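Local coordinates for carbohydrate binding module family 33 and 10 domain protein (Teredinibacter turnerae, PDB 6RW7) that probably cleaves cellulose oxidatively as the catalytic domain of a longer copper-dependent AA10 lytic polysaccharide monooxygenase, at residues S25-A37 and N76-V88. Numbering follows the deposited sequence. Where two conformers were deposited one is given.
Sequences SAKCDEAFANYRA and NPAPYDTPANWPV
Ala31 sets its methyl group over one face of the Trp86 indole, CB standing 3.7 Å from the centroid of the six-membered ring and close to its normal, a CH-pi contact. At the edge, Trp86 NE1 donates to Thr82 O and fixes the ring's rotation, lying almost in line with the C=O although the N-H...O angle is 151°. Pro79 O also lies at the edge in the ring plane, and Arg10 makes a cation-pi contact with the indole. The phenol of Tyr35 carries Pro79 CA over one face, 3.9 Å from the ring centroid, while Pro79 CG packs against CZ. The Tyr35 side chain leaves with CG anti to its own main-chain N (chi1 -170°), which lays the ring alongside Pro79. Tyr35 OH is hydrogen-bonded to His44 and to a water, and this water donates to Pro77 O. Replacing Tyr35 by alanine is likely to leave a gap beside Pro79 and deprive His44 and the bridging water of a partner.

Thr82 OG1 bonds back to Pro79 O, and its CG2 rests on Asn34 CB at 3.5 Å. Asn34 ND2 donates to Pro83 O (2.9 Å), which lies nearly in the plane of the Asn34 amide; in one modelled conformer, Asn85 N donates to Glu30 OE2 (2.8 Å) from above the carboxylate plane. Pro87 CG packs on Lys27 O and CB, while Lys27 NZ pairs with Glu17.

The contact thus lays helix 29-37 along the loop between strands 52-54 and 89-90. Helix 10-17 flanks both, disulfide-linked through Cys14 to the N-cap residue Cys28 and touching Trp86 and Pro87, while Trp86 also meets Asp200 of strand 193-202.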
loop_
_atom_site.group_PDB
_atom_site.type_symbol
_atom_site.label_atom_id
_atom_site.label_comp_id
_atom_site.label_asym_id
_atom_site.label_seq_id
_atom_site.Cartn_x
_atom_site.Cartn_y
_atom_site.Cartn_z
ATOM N N SER A 25 16.908 -1.873 -13.107
ATOM C CA SER A 25 17.137 -0.592 -12.400
ATOM C C SER A 25 17.790 -0.938 -11.068
ATOM O O SER A 25 17.556 -2.058 -10.588
ATOM C CB SER A 25 15.830 0.150 -12.166
ATOM O OG SER A 25 16.029 1.258 -11.315
ATOM N N ALA A 26 18.506 -0.011 -10.450
ATOM C CA ALA A 26 19.100 -0.215 -9.117
ATOM C C ALA A 26 18.104 0.151 -8.003
ATOM O O ALA A 26 18.452 -0.027 -6.843
ATOM C CB ALA A 26 20.363 0.609 -8.988
ATOM N N LYS A 27 16.912 0.681 -8.341
ATOM C CA LYS A 27 16.050 1.360 -7.331
ATOM C C LYS A 27 15.610 0.428 -6.200
ATOM O O LYS A 27 15.428 0.939 -5.089
ATOM C CB LYS A 27 14.834 2.016 -7.976
ATOM C CG LYS A 27 13.852 1.089 -8.674
ATOM C CD LYS A 27 12.598 1.830 -9.098
ATOM C CE LYS A 27 11.667 1.037 -9.973
ATOM N NZ LYS A 27 10.467 1.844 -10.303
ATOM N N CYS A 28 15.449 -0.877 -6.442
ATOM C CA CYS A 28 15.034 -1.854 -5.399
ATOM C C CYS A 28 16.236 -2.604 -4.807
ATOM O O CYS A 28 16.043 -3.479 -3.962
ATOM C CB CYS A 28 14.080 -2.880 -5.987
ATOM S SG CYS A 28 12.525 -2.157 -6.559
ATOM N N ASP A 29 17.459 -2.245 -5.170
ATOM C CA ASP A 29 18.629 -3.066 -4.784
ATOM C C ASP A 29 18.727 -3.197 -3.263
ATOM O O ASP A 29 18.994 -4.292 -2.771
ATOM C CB ASP A 29 19.913 -2.473 -5.357
ATOM C CG ASP A 29 20.123 -2.788 -6.833
ATOM O OD1 ASP A 29 19.251 -3.457 -7.451
ATOM O OD2 ASP A 29 21.144 -2.313 -7.374
ATOM N N GLU A 30 18.555 -2.102 -2.518
ATOM C CA GLU A 30 18.718 -2.112 -1.047
ATOM C C GLU A 30 17.615 -2.978 -0.427
ATOM O O GLU A 30 17.911 -3.790 0.439
ATOM C CB GLU A 30 18.692 -0.675 -0.532
ATOM C CG GLU A 30 19.508 -0.472 0.720
ATOM C CD GLU A 30 19.537 0.986 1.129
ATOM O OE1 GLU A 30 20.193 1.777 0.412
ATOM O OE2 GLU A 30 18.854 1.331 2.125
ATOM N N ALA A 31 16.364 -2.770 -0.859
ATOM C CA ALA A 31 15.218 -3.557 -0.350
ATOM C C ALA A 31 15.498 -5.051 -0.599
ATOM O O ALA A 31 15.345 -5.853 0.316
ATOM C CB ALA A 31 13.936 -3.111 -1.002
ATOM N N PHE A 32 15.899 -5.401 -1.822
ATOM C CA PHE A 32 16.203 -6.804 -2.197
ATOM C C PHE A 32 17.335 -7.374 -1.332
ATOM O O PHE A 32 17.235 -8.501 -0.808
ATOM C CB PHE A 32 16.569 -6.887 -3.676
ATOM C CG PHE A 32 15.480 -6.624 -4.692
ATOM C CD1 PHE A 32 14.123 -6.801 -4.429
ATOM C CD2 PHE A 32 15.844 -6.242 -5.968
ATOM C CE1 PHE A 32 13.179 -6.615 -5.426
ATOM C CE2 PHE A 32 14.902 -6.037 -6.964
ATOM C CZ PHE A 32 13.563 -6.222 -6.683
ATOM N N ALA A 33 18.419 -6.604 -1.207
ATOM C CA ALA A 33 19.620 -7.029 -0.460
ATOM C C ALA A 33 19.329 -7.185 1.033
ATOM O O ALA A 33 19.695 -8.194 1.638
ATOM C CB ALA A 33 20.724 -6.042 -0.719
ATOM N N ASN A 34 18.620 -6.226 1.617
ATOM C CA ASN A 34 18.325 -6.237 3.061
ATOM C C ASN A 34 17.384 -7.403 3.347
ATOM O O ASN A 34 17.532 -8.032 4.370
ATOM C CB ASN A 34 17.754 -4.894 3.534
ATOM C CG ASN A 34 18.772 -3.771 3.520
ATOM O OD1 ASN A 34 19.954 -3.992 3.222
ATOM N ND2 ASN A 34 18.338 -2.553 3.816
ATOM N N TYR A 35 16.479 -7.745 2.427
ATOM C CA TYR A 35 15.568 -8.883 2.658
ATOM C C TYR A 35 16.396 -10.174 2.645
ATOM O O TYR A 35 16.197 -11.007 3.519
ATOM C CB TYR A 35 14.432 -8.849 1.638
ATOM C CG TYR A 35 13.331 -9.822 1.925
ATOM C CD1 TYR A 35 12.583 -9.765 3.088
ATOM C CD2 TYR A 35 12.987 -10.779 0.982
ATOM C CE1 TYR A 35 11.553 -10.651 3.328
ATOM C CE2 TYR A 35 11.942 -11.662 1.204
ATOM C CZ TYR A 35 11.217 -11.595 2.381
ATOM O OH TYR A 35 10.202 -12.474 2.628
ATOM N N ARG A 36 17.278 -10.370 1.668
ATOM C CA ARG A 36 18.122 -11.599 1.644
ATOM C C ARG A 36 18.952 -11.670 2.941
ATOM O O ARG A 36 19.075 -12.766 3.538
ATOM C CB ARG A 36 19.041 -11.623 0.415
ATOM C CG ARG A 36 18.350 -11.959 -0.902
ATOM C CD ARG A 36 19.357 -12.137 -2.024
ATOM N NE ARG A 36 20.098 -10.927 -2.326
ATOM C CZ ARG A 36 19.719 -9.985 -3.192
ATOM N NH1 ARG A 36 18.571 -10.092 -3.863
ATOM N NH2 ARG A 36 20.477 -8.924 -3.376
ATOM N N ALA A 37 19.487 -10.538 3.379
ATOM C CA ALA A 37 20.350 -10.493 4.585
ATOM C C ALA A 37 19.562 -10.949 5.819
ATOM O O ALA A 37 20.183 -11.541 6.729
ATOM C CB ALA A 37 20.941 -9.120 4.752
ATOM N N ASN A 76 5.423 -13.434 6.888
ATOM C CA ASN A 76 5.446 -12.464 8.003
ATOM C C ASN A 76 6.827 -12.561 8.626
ATOM O O ASN A 76 7.159 -13.619 9.163
ATOM C CB ASN A 76 4.322 -12.765 8.983
ATOM C CG ASN A 76 4.253 -11.757 10.099
ATOM O OD1 ASN A 76 4.637 -10.617 9.894
ATOM N ND2 ASN A 76 3.729 -12.165 11.244
ATOM N N PRO A 77 7.708 -11.551 8.522
ATOM C CA PRO A 77 7.430 -10.277 7.855
ATOM C C PRO A 77 7.296 -10.413 6.337
ATOM O O PRO A 77 7.748 -11.398 5.756
ATOM C CB PRO A 77 8.649 -9.399 8.218
ATOM C CG PRO A 77 9.749 -10.373 8.524
ATOM C CD PRO A 77 9.063 -11.593 9.100
ATOM N N ALA A 78 6.668 -9.420 5.708
ATOM C CA ALA A 78 6.585 -9.319 4.235
ATOM C C ALA A 78 7.907 -8.774 3.699
ATOM O O ALA A 78 8.618 -8.014 4.378
ATOM C CB ALA A 78 5.437 -8.420 3.816
ATOM N N PRO A 79 8.228 -9.016 2.417
ATOM C CA PRO A 79 9.303 -8.269 1.760
ATOM C C PRO A 79 9.154 -6.756 1.996
ATOM O O PRO A 79 10.115 -6.041 2.157
ATOM C CB PRO A 79 9.096 -8.648 0.287
ATOM C CG PRO A 79 8.541 -10.054 0.360
ATOM C CD PRO A 79 7.610 -10.035 1.546
ATOM N N TYR A 80 7.894 -6.295 2.021
ATOM C CA TYR A 80 7.516 -4.857 2.037
ATOM C C TYR A 80 7.681 -4.255 3.426
ATOM O O TYR A 80 7.558 -3.026 3.532
ATOM C CB TYR A 80 6.125 -4.709 1.415
ATOM C CG TYR A 80 6.143 -5.301 0.026
ATOM C CD1 TYR A 80 6.880 -4.696 -0.983
ATOM C CD2 TYR A 80 5.575 -6.536 -0.232
ATOM C CE1 TYR A 80 7.019 -5.274 -2.229
ATOM C CE2 TYR A 80 5.721 -7.134 -1.469
ATOM C CZ TYR A 80 6.440 -6.506 -2.468
ATOM O OH TYR A 80 6.580 -7.103 -3.681
ATOM N N ASP A 81 8.005 -5.058 4.440
ATOM C CA ASP A 81 8.336 -4.566 5.800
ATOM C C ASP A 81 9.821 -4.244 5.904
ATOM O O ASP A 81 10.190 -3.534 6.843
ATOM C CB ASP A 81 7.944 -5.589 6.864
ATOM C CG ASP A 81 6.451 -5.769 6.962
ATOM O OD1 ASP A 81 5.736 -4.723 7.020
ATOM O OD2 ASP A 81 6.013 -6.938 6.998
ATOM N N THR A 82 10.658 -4.760 5.007
ATOM C CA THR A 82 12.132 -4.625 5.092
ATOM C C THR A 82 12.518 -3.156 5.288
ATOM O O THR A 82 12.205 -2.317 4.447
ATOM C CB THR A 82 12.777 -5.205 3.830
ATOM O OG1 THR A 82 12.299 -6.546 3.677
ATOM C CG2 THR A 82 14.285 -5.207 3.922
ATOM N N PRO A 83 13.304 -2.799 6.325
ATOM C CA PRO A 83 13.919 -1.479 6.376
ATOM C C PRO A 83 14.853 -1.272 5.182
ATOM O O PRO A 83 15.698 -2.133 4.907
ATOM C CB PRO A 83 14.685 -1.473 7.706
ATOM C CG PRO A 83 14.012 -2.539 8.522
ATOM C CD PRO A 83 13.634 -3.607 7.513
ATOM N N ALA A 84 14.668 -0.172 4.471
ATOM C CA ALA A 84 15.512 0.212 3.317
ATOM C C ALA A 84 15.248 1.643 2.896
ATOM O O ALA A 84 14.213 2.214 3.294
ATOM C CB ALA A 84 15.224 -0.672 2.118
ATOM N N ASN A 85 16.146 2.190 2.094
ATOM C CA ASN A 85 15.851 3.378 1.255
ATOM C C ASN A 85 15.041 2.877 0.057
ATOM O O ASN A 85 15.631 2.534 -0.978
ATOM C CB ASN A 85 17.113 4.149 0.852
ATOM C CG ASN A 85 16.804 5.520 0.289
ATOM O OD1 ASN A 85 15.646 5.843 0.029
ATOM N ND2 ASN A 85 17.835 6.331 0.097
ATOM N N TRP A 86 13.729 2.782 0.228
ATOM C CA TRP A 86 12.804 2.343 -0.846
ATOM C C TRP A 86 12.718 3.421 -1.924
ATOM O O TRP A 86 12.913 4.614 -1.644
ATOM C CB TRP A 86 11.425 2.069 -0.247
ATOM C CG TRP A 86 11.344 0.843 0.606
ATOM C CD1 TRP A 86 11.604 0.717 1.941
ATOM C CD2 TRP A 86 10.959 -0.457 0.143
ATOM N NE1 TRP A 86 11.432 -0.579 2.334
ATOM C CE2 TRP A 86 11.014 -1.318 1.253
ATOM C CE3 TRP A 86 10.540 -0.957 -1.098
ATOM C CZ2 TRP A 86 10.663 -2.656 1.156
ATOM C CZ3 TRP A 86 10.208 -2.288 -1.196
ATOM C CH2 TRP A 86 10.272 -3.119 -0.081
ATOM N N PRO A 87 12.351 3.079 -3.174
ATOM C CA PRO A 87 12.091 4.080 -4.197
ATOM C C PRO A 87 10.981 5.031 -3.746
ATOM O O PRO A 87 9.997 4.593 -3.179
ATOM C CB PRO A 87 11.623 3.292 -5.440
ATOM C CG PRO A 87 12.045 1.864 -5.170
ATOM C CD PRO A 87 12.109 1.706 -3.667
ATOM N N VAL A 88 11.150 6.325 -4.024
ATOM C CA VAL A 88 10.235 7.410 -3.564
ATOM C C VAL A 88 9.783 8.220 -4.780
ATOM O O VAL A 88 10.654 8.545 -5.626
ATOM C CB VAL A 88 10.940 8.324 -2.548
ATOM C CG1 VAL A 88 11.846 9.317 -3.268
ATOM C CG2 VAL A 88 9.957 9.059 -1.646
HETATM O O HOH W 1 15.614 -0.118 -2.416
HETATM O O HOH W 2 9.643 -13.149 5.168
#